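Local coordinates for SusD/RagB family nutrient-binding outer membrane lipoprotein (Bacteroides vulgatus, PDB 4F7A) that probably binds mucin-type O-glycans at the outer surface of the bacterium, as a SusD-family lipoprotein that captures glycans for uptake, at residues W44-F49 / Q249-G254; Q50-D55 / A79-S84. All blocks are in the same frame, centred on the assembly; numbering follows the deposited sequence.

Contact 1 (W44-F49 / Q249-G254); sequences WPWQTF and QNPLAG
W46 and P251 mark the nearest approach of the two backbones, with their CA atoms 6.5 Å apart. W46 lies in the first turns of helix 44-51, which widens into a pi-type turn at 47-49; P251 opens helix 251-257, directly after its N-cap, N250. In this SusD-like, TPR-like fold the contact is a buried helix-to-helix packing, in which an indole face lies against the first turn of another helix. W46 holds CG anti to its backbone N (chi1 -179°), which carries the indole across to P251, and the two side chains cross at about a right angle. P251 CG sits over the pyrrole part of the indole, 3.5 Å from the centroid of the W46 five-membered ring and only 11° off its normal, a close CH-pi contact. P251 CB follows on the same face, 3.6 Å from W46 CD2 near the ring fusion. The benzo end of the indole reaches on to L252: W46 CZ3 is 3.7 Å from L252 CA, and W46 CH2 meets the L252 CD1 methyl at 3.8 Å. Y33 lies nearby, its ring meeting that of W46 while its side chain also touches L252. With W46 replaced by an alanine, the P251 ring and the L252 methyl would probably lose their aromatic partner, and a gap is likely to open between the two helix starts. The N250 amide caps the helix under the indole: ND2 bonds to T327 O, and the oxygen turns back over the first turn. There N250 OD1 accepts from L252 N at 3.0 Å, with the nitrogen in the carbonyl plane and a bent N-H...O angle of 137°.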
loop_
_atom_site.group_PDB
_atom_site.type_symbol
_atom_site.label_atom_id
_atom_site.label_comp_id
_atom_site.label_asym_id
_atom_site.label_seq_id
_atom_site.Cartn_x
_atom_site.Cartn_y
_atom_site.Cartn_z
ATOM N N TRP A 44 -16.280 -9.031 3.732
ATOM C CA TRP A 44 -17.106 -7.845 3.507
ATOM C C TRP A 44 -16.541 -6.558 4.174
ATOM O O TRP A 44 -16.621 -5.487 3.567
ATOM C CB TRP A 44 -18.605 -8.093 3.795
ATOM C CG TRP A 44 -18.947 -8.282 5.252
ATOM C CD1 TRP A 44 -19.085 -9.466 5.926
ATOM C CD2 TRP A 44 -19.164 -7.240 6.211
ATOM N NE1 TRP A 44 -19.376 -9.217 7.251
ATOM C CE2 TRP A 44 -19.431 -7.862 7.451
ATOM C CE3 TRP A 44 -19.156 -5.838 6.138
ATOM C CZ2 TRP A 44 -19.680 -7.131 8.618
ATOM C CZ3 TRP A 44 -19.412 -5.112 7.300
ATOM C CH2 TRP A 44 -19.668 -5.765 8.525
ATOM N N PRO A 45 -15.905 -6.658 5.360
ATOM C CA PRO A 45 -15.267 -5.415 5.867
ATOM C C PRO A 45 -14.085 -4.949 5.039
ATOM O O PRO A 45 -13.983 -3.759 4.715
ATOM C CB PRO A 45 -14.829 -5.795 7.288
ATOM C CG PRO A 45 -15.792 -6.879 7.658
ATOM C CD PRO A 45 -15.878 -7.694 6.397
ATOM N N TRP A 46 -13.229 -5.883 4.633
ATOM C CA TRP A 46 -12.073 -5.544 3.816
ATOM C C TRP A 46 -12.494 -4.892 2.501
ATOM O O TRP A 46 -11.789 -4.019 1.987
ATOM C CB TRP A 46 -11.204 -6.778 3.555
ATOM C CG TRP A 46 -10.006 -6.461 2.740
ATOM C CD1 TRP A 46 -8.823 -5.945 3.192
ATOM C CD2 TRP A 46 -9.882 -6.565 1.317
ATOM N NE1 TRP A 46 -7.967 -5.757 2.154
ATOM C CE2 TRP A 46 -8.580 -6.129 0.984
ATOM C CE3 TRP A 46 -10.715 -7.040 0.300
ATOM C CZ2 TRP A 46 -8.107 -6.104 -0.335
ATOM C CZ3 TRP A 46 -10.227 -7.040 -1.026
ATOM C CH2 TRP A 46 -8.947 -6.550 -1.323
ATOM N N GLN A 47 -13.647 -5.293 1.962
ATOM C CA GLN A 47 -14.075 -4.777 0.676
ATOM C C GLN A 47 -14.190 -3.253 0.700
ATOM O O GLN A 47 -13.774 -2.596 -0.251
ATOM C CB GLN A 47 -15.377 -5.416 0.201
ATOM C CG GLN A 47 -15.827 -4.905 -1.199
ATOM C CD GLN A 47 -17.206 -5.432 -1.605
ATOM O OE1 GLN A 47 -18.086 -5.575 -0.763
ATOM N NE2 GLN A 47 -17.401 -5.687 -2.898
ATOM N N THR A 48 -14.724 -2.690 1.788
ATOM C CA THR A 48 -14.778 -1.208 1.945
ATOM C C THR A 48 -13.548 -0.590 2.600
ATOM O O THR A 48 -13.239 0.576 2.362
ATOM C CB THR A 48 -16.061 -0.751 2.704
ATOM O OG1 THR A 48 -15.999 -1.184 4.069
ATOM C CG2 THR A 48 -17.337 -1.327 2.038
ATOM N N PHE A 49 -12.846 -1.353 3.433
ATOM C CA PHE A 49 -11.549 -0.937 4.013
ATOM C C PHE A 49 -10.609 -0.474 2.903
ATOM O O PHE A 49 -10.105 0.655 2.909
ATOM C CB PHE A 49 -10.930 -2.133 4.781
ATOM C CG PHE A 49 -9.742 -1.785 5.680
ATOM C CD1 PHE A 49 -8.489 -1.540 5.161
ATOM C CD2 PHE A 49 -9.879 -1.788 7.058
ATOM C CE1 PHE A 49 -7.412 -1.250 6.010
ATOM C CE2 PHE A 49 -8.818 -1.522 7.895
ATOM C CZ PHE A 49 -7.590 -1.237 7.375
ATOM N N GLN A 249 -7.459 -15.674 6.175
ATOM C CA GLN A 249 -7.792 -15.912 4.771
ATOM C C GLN A 249 -7.514 -14.608 4.042
ATOM O O GLN A 249 -7.784 -13.529 4.583
ATOM C CB GLN A 249 -9.274 -16.283 4.632
ATOM C CG GLN A 249 -9.730 -17.520 5.431
ATOM C CD GLN A 249 -9.221 -18.804 4.847
ATOM O OE1 GLN A 249 -9.907 -19.445 4.042
ATOM N NE2 GLN A 249 -8.010 -19.201 5.240
ATOM N N ASN A 250 -6.980 -14.696 2.828
ATOM C CA ASN A 250 -6.700 -13.522 2.052
ATOM C C ASN A 250 -8.015 -12.917 1.537
ATOM O O ASN A 250 -8.732 -13.544 0.762
ATOM C CB ASN A 250 -5.771 -13.881 0.894
ATOM C CG ASN A 250 -5.243 -12.659 0.167
ATOM O OD1 ASN A 250 -6.000 -11.746 -0.133
ATOM N ND2 ASN A 250 -3.941 -12.665 -0.162
ATOM N N PRO A 251 -8.343 -11.693 1.959
ATOM C CA PRO A 251 -9.664 -11.169 1.613
ATOM C C PRO A 251 -9.816 -10.814 0.136
ATOM O O PRO A 251 -10.936 -10.778 -0.364
ATOM C CB PRO A 251 -9.787 -9.917 2.488
ATOM C CG PRO A 251 -8.420 -9.521 2.757
ATOM C CD PRO A 251 -7.621 -10.777 2.867
ATOM N N LEU A 252 -8.710 -10.569 -0.560
ATOM C CA LEU A 252 -8.776 -10.299 -1.999
ATOM C C LEU A 252 -9.359 -11.495 -2.718
ATOM O O LEU A 252 -10.167 -11.340 -3.629
ATOM C CB LEU A 252 -7.403 -9.930 -2.558
ATOM C CG LEU A 252 -7.295 -9.608 -4.052
ATOM C CD1 LEU A 252 -8.128 -8.403 -4.487
ATOM C CD2 LEU A 252 -5.807 -9.399 -4.413
ATOM N N ALA A 253 -8.971 -12.696 -2.280
ATOM C CA ALA A 253 -9.467 -13.919 -2.860
ATOM C C ALA A 253 -10.938 -14.073 -2.550
ATOM O O ALA A 253 -11.682 -14.599 -3.377
ATOM C CB ALA A 253 -8.640 -15.181 -2.361
ATOM N N GLY A 254 -11.364 -13.594 -1.380
ATOM C CA GLY A 254 -12.773 -13.612 -1.019
ATOM C C GLY A 254 -13.627 -12.744 -1.920
ATOM O O GLY A 254 -14.663 -13.201 -2.406
#

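Contact 2 (Q50-D55 / A79-S84); sequences QNLNHD and AGWTAS
L52 and N53 reach W81 in two ways, one by a methyl and the other by an amide. L52 holds CG anti to its carbonyl carbon (chi1 -70°), which helps set CD1 over the benzo ring of W81, 3.8 Å from the centroid of its six-membered ring and 3° off the normal, a centred CH-pi contact. N53 ND2 donates to W81 O at 3.1 Å, coming from above the carbonyl plane with a bent N-H...O angle of 142°, while N53 OD1 rests 3.5 Å from the T82 CG2 methyl. S84 N takes the opposite face of W81 O, so two donors grip that oxygen. Further out, F68 meets the W81 ring edge-to-face, N72 ND2 bonds to L52 O, and Y132 OH to T82 O. The break between helices 44-51 and 54-57 that presents L52 and N53 is itself braced: Q50 O accepts from both N53 N and D55 N, and the D55 carboxylate takes Q50 NE2 on OD1 and N51 ND2 on OD2, each at 2.9 Å. N53 occupies the N-cap position of helix 54-57 without making a capping bond; its amide is turned to W81 O, consistent with joining the two segments rather than capping.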
loop_
_atom_site.group_PDB
_atom_site.type_symbol
_atom_site.label_atom_id
_atom_site.label_comp_id
_atom_site.label_asym_id
_atom_site.label_seq_id
_atom_site.Cartn_x
_atom_site.Cartn_y
_atom_site.Cartn_z
ATOM N N GLN A 50 -10.452 -1.330 1.904
ATOM C CA GLN A 50 -9.473 -1.106 0.868
ATOM C C GLN A 50 -9.925 -1.333 -0.574
ATOM O O GLN A 50 -9.492 -0.595 -1.468
ATOM C CB GLN A 50 -8.274 -1.994 1.223
ATOM C CG GLN A 50 -7.331 -2.307 0.166
ATOM C CD GLN A 50 -5.964 -2.751 0.692
ATOM O OE1 GLN A 50 -5.744 -2.999 1.902
ATOM N NE2 GLN A 50 -5.053 -2.873 -0.228
ATOM N N ASN A 51 -10.720 -2.368 -0.846
ATOM C CA ASN A 51 -10.920 -2.762 -2.241
ATOM C C ASN A 51 -11.691 -1.737 -3.058
ATOM O O ASN A 51 -11.346 -1.477 -4.222
ATOM C CB ASN A 51 -11.586 -4.133 -2.370
ATOM C CG ASN A 51 -11.420 -4.727 -3.751
ATOM O OD1 ASN A 51 -12.407 -5.076 -4.392
ATOM N ND2 ASN A 51 -10.148 -4.845 -4.232
ATOM N N LEU A 52 -12.707 -1.130 -2.450
ATOM C CA LEU A 52 -13.482 -0.099 -3.143
ATOM C C LEU A 52 -12.911 1.325 -3.015
ATOM O O LEU A 52 -13.516 2.291 -3.503
ATOM C CB LEU A 52 -14.926 -0.126 -2.699
ATOM C CG LEU A 52 -15.760 -1.321 -3.138
ATOM C CD1 LEU A 52 -17.048 -1.359 -2.324
ATOM C CD2 LEU A 52 -16.073 -1.294 -4.651
ATOM N N ASN A 53 -11.761 1.457 -2.360
ATOM C CA ASN A 53 -11.041 2.718 -2.282
ATOM C C ASN A 53 -9.643 2.574 -2.919
ATOM O O ASN A 53 -9.480 2.657 -4.132
ATOM C CB ASN A 53 -10.957 3.155 -0.812
ATOM C CG ASN A 53 -12.302 3.407 -0.217
ATOM O OD1 ASN A 53 -12.942 4.420 -0.519
ATOM N ND2 ASN A 53 -12.739 2.513 0.639
ATOM N N HIS A 54 -8.652 2.282 -2.100
ATOM C CA HIS A 54 -7.257 2.285 -2.529
ATOM C C HIS A 54 -6.984 1.382 -3.721
ATOM O O HIS A 54 -6.197 1.730 -4.575
ATOM C CB HIS A 54 -6.355 1.843 -1.377
ATOM C CG HIS A 54 -6.667 2.522 -0.084
ATOM N ND1 HIS A 54 -7.866 2.346 0.576
ATOM C CD2 HIS A 54 -5.915 3.325 0.707
ATOM C CE1 HIS A 54 -7.850 3.043 1.701
ATOM N NE2 HIS A 54 -6.680 3.651 1.800
ATOM N N ASP A 55 -7.581 0.201 -3.736
ATOM C CA ASP A 55 -7.287 -0.786 -4.780
ATOM C C ASP A 55 -7.781 -0.303 -6.139
ATOM O O ASP A 55 -7.219 -0.675 -7.171
ATOM C CB ASP A 55 -7.927 -2.137 -4.447
ATOM C CG ASP A 55 -7.158 -2.924 -3.376
ATOM O OD1 ASP A 55 -6.070 -2.477 -2.935
ATOM O OD2 ASP A 55 -7.655 -4.003 -2.983
ATOM N N ALA A 79 -19.559 7.810 1.796
ATOM C CA ALA A 79 -19.127 8.103 3.173
ATOM C C ALA A 79 -18.867 6.837 3.984
ATOM O O ALA A 79 -17.898 6.770 4.736
ATOM C CB ALA A 79 -20.174 9.015 3.884
ATOM N N GLY A 80 -19.724 5.843 3.822
ATOM C CA GLY A 80 -19.568 4.555 4.526
ATOM C C GLY A 80 -18.330 3.796 4.074
ATOM O O GLY A 80 -17.637 3.156 4.890
ATOM N N TRP A 81 -18.006 3.906 2.790
ATOM C CA TRP A 81 -16.839 3.198 2.245
ATOM C C TRP A 81 -15.542 3.892 2.613
ATOM O O TRP A 81 -14.587 3.247 3.041
ATOM C CB TRP A 81 -16.896 3.114 0.730
ATOM C CG TRP A 81 -18.088 2.427 0.157
ATOM C CD1 TRP A 81 -19.102 1.814 0.823
ATOM C CD2 TRP A 81 -18.344 2.240 -1.231
ATOM N NE1 TRP A 81 -20.007 1.289 -0.075
ATOM C CE2 TRP A 81 -19.555 1.542 -1.346
ATOM C CE3 TRP A 81 -17.687 2.651 -2.396
ATOM C CZ2 TRP A 81 -20.104 1.203 -2.581
ATOM C CZ3 TRP A 81 -18.237 2.317 -3.618
ATOM C CH2 TRP A 81 -19.439 1.613 -3.702
ATOM N N THR A 82 -15.484 5.211 2.424
ATOM C CA THR A 82 -14.247 5.913 2.685
ATOM C C THR A 82 -13.848 5.955 4.162
ATOM O O THR A 82 -12.670 6.130 4.470
ATOM C CB THR A 82 -14.261 7.344 2.118
ATOM O OG1 THR A 82 -15.243 8.111 2.799
ATOM C CG2 THR A 82 -14.502 7.345 0.574
ATOM N N ALA A 83 -14.810 5.792 5.071
ATOM C CA ALA A 83 -14.523 5.807 6.501
ATOM C C ALA A 83 -13.974 4.474 7.024
ATOM O O ALA A 83 -13.515 4.393 8.170
ATOM C CB ALA A 83 -15.804 6.146 7.281
ATOM N N SER A 84 -14.070 3.417 6.220
ATOM C CA SER A 84 -13.840 2.074 6.723
ATOM C C SER A 84 -12.438 1.788 7.246
ATOM O O SER A 84 -12.294 1.150 8.289
ATOM C CB SER A 84 -14.243 1.036 5.677
ATOM O OG SER A 84 -15.654 0.947 5.635
#

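Overall arrangement
From the N terminus, the chain enters helix 44-51, whose first turns enter contact 1 and whose last turn leads into contact 2. Residues 79-84 come back soon after, and contact 2 closes the short loop; contact 1 closes only about 165 residues further on, when helix 251-257 arrives, so the smaller loop is nested in the larger. Helix 44-51 thus has helix 251-257, helix 79-82 and the start of helix 84-104 packed about it. The contacts also touch directly: T48 OG1 and S84 OG lie 2.7 Å apart in a probable hydrogen bond, and W46 CH2 packs 3.3 Å from D55 OD2. Where helix 44-51 gives way to the turn, L52 N probably bonds to Q47 O.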